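Local coordinates for putative dehydratase (Mesorhizobium loti, PDB 2POZ) that probably acts as a lyase of the mandelate racemase/muconate lactonizing enzyme group of the enolase superfamily, at the interface of chains A and B. Sequence-based numbering; all coordinates share one arbitrary frame. Chains: chain A/B, Putative dehydratase.

The interface of chains A and B. Residues chain A 170-174; chain B 77-78.
B:His78 and B:Asp77, at the end of helix 68-78, meet the stretch of chain A that leaves strand 168-170, and the patch illustrates how a helix end can read a neighbouring loop through backbone atoms as much as side chains. B:His78 hides 79 Å² of its surface, more than any other residue of the patch. With CG anti to the carbonyl carbon (chi1 -57°), the turn about CB-CG brings the CE1-NE2 edge of the imidazole to chain A. There CE1 lies 3.3 Å from the carbonyl O of A:His171, in the ring plane. The hydroxyl OG1 of A:Thr173 approaches NE2 in the same plane, at 3.5 Å a weak hydrogen bond. A:Gln170 crosses the imidazole at a slant, its amide beyond the CE1-NE2 rim and displaced to the side opposite the CB of B:Asp77, the two planes 48° apart. Its amide NE2 packs 3.8 Å from the ring CE1. Within chain B, the CB of B:Asp77 covers part of one face of the imidazole, which should help fix its rotation.

A stronger polar link is made by the backbone N of A:Arg174, which donates to the carboxylate OD2 of B:Asp77 at 2.7 Å, nearly straight (166° at the hydrogen), although from above the carboxylate plane. The guanidinium of A:Arg174 does not pair with this carboxylate; its NH1 stays 5.1 Å from OD2, and the CG2 of A:Thr173 sits over the guanidinium centre.

Solvent mediates the looser side. Water 2 joins the ring ND1 of B:His78, at 2.6 Å, to both the backbone N and the ring ND1 of A:His171. One water thus links two imidazoles whose ND1 atoms, of A:His171 and B:His78, are 5.0 Å apart. Water 1 similarly bridges the carbonyl oxygens of A:Val172 and B:Asp77. With its twin across the two-fold axis, this patch helps join two subunits within the deposited octamer, probably steadying the loop after strand 168-170 against the neighbouring helix.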
# COMPACT_ATOMS: atom_id res chain seq x y z
N GLN A 170 -31.80 21.11 15.45
CA GLN A 170 -30.36 21.29 15.35
C GLN A 170 -29.70 20.03 14.82
O GLN A 170 -30.30 18.96 14.82
CB GLN A 170 -29.78 21.61 16.73
CG GLN A 170 -30.04 20.54 17.77
CD GLN A 170 -29.50 20.90 19.14
OE1 GLN A 170 -29.65 22.03 19.60
NE2 GLN A 170 -28.87 19.93 19.80
N HIS A 171 -28.45 20.17 14.38
CA HIS A 171 -27.70 19.03 13.85
C HIS A 171 -27.45 17.96 14.91
O HIS A 171 -27.68 18.16 16.10
CB HIS A 171 -26.35 19.47 13.28
CG HIS A 171 -26.45 20.29 12.04
ND1 HIS A 171 -26.75 21.64 12.04
CD2 HIS A 171 -26.29 19.95 10.73
CE1 HIS A 171 -26.78 22.09 10.80
NE2 HIS A 171 -26.51 21.08 9.99
N VAL A 172 -26.94 16.82 14.45
CA VAL A 172 -26.62 15.70 15.31
C VAL A 172 -25.61 16.10 16.38
O VAL A 172 -24.67 16.86 16.11
CB VAL A 172 -26.01 14.53 14.50
CG1 VAL A 172 -25.47 13.47 15.44
CG2 VAL A 172 -27.06 13.93 13.57
N THR A 173 -25.81 15.60 17.59
CA THR A 173 -24.89 15.87 18.68
C THR A 173 -23.98 14.67 18.89
O THR A 173 -24.43 13.52 18.98
CB THR A 173 -25.65 16.19 19.99
OG1 THR A 173 -26.27 17.48 19.87
CG2 THR A 173 -24.69 16.21 21.18
N ARG A 174 -22.67 14.94 18.95
CA ARG A 174 -21.65 13.92 19.16
C ARG A 174 -21.80 12.65 18.32
O ARG A 174 -21.59 11.54 18.80
CB ARG A 174 -21.59 13.58 20.66
CG ARG A 174 -21.31 14.80 21.55
CD ARG A 174 -21.22 14.44 23.03
NE ARG A 174 -22.50 14.54 23.73
CZ ARG A 174 -23.07 15.68 24.11
NH1 ARG A 174 -22.50 16.84 23.85
NH2 ARG A 174 -24.22 15.65 24.76
N ASP B 77 -19.68 20.69 17.15
CA ASP B 77 -20.88 20.15 16.51
C ASP B 77 -21.83 21.14 15.88
O ASP B 77 -22.47 20.82 14.88
CB ASP B 77 -21.71 19.34 17.52
CG ASP B 77 -21.02 18.06 17.96
OD1 ASP B 77 -19.95 17.73 17.41
OD2 ASP B 77 -21.57 17.38 18.86
N HIS B 78 -21.95 22.34 16.45
CA HIS B 78 -22.93 23.29 15.95
C HIS B 78 -22.46 24.59 15.32
O HIS B 78 -23.29 25.40 14.91
CB HIS B 78 -23.92 23.59 17.07
CG HIS B 78 -24.60 22.37 17.59
ND1 HIS B 78 -25.50 21.65 16.85
CD2 HIS B 78 -24.45 21.71 18.76
CE1 HIS B 78 -25.88 20.59 17.53
NE2 HIS B 78 -25.25 20.59 18.69
O HOH W 1 -23.08 18.17 14.13
O HOH W 2 -26.85 22.61 14.80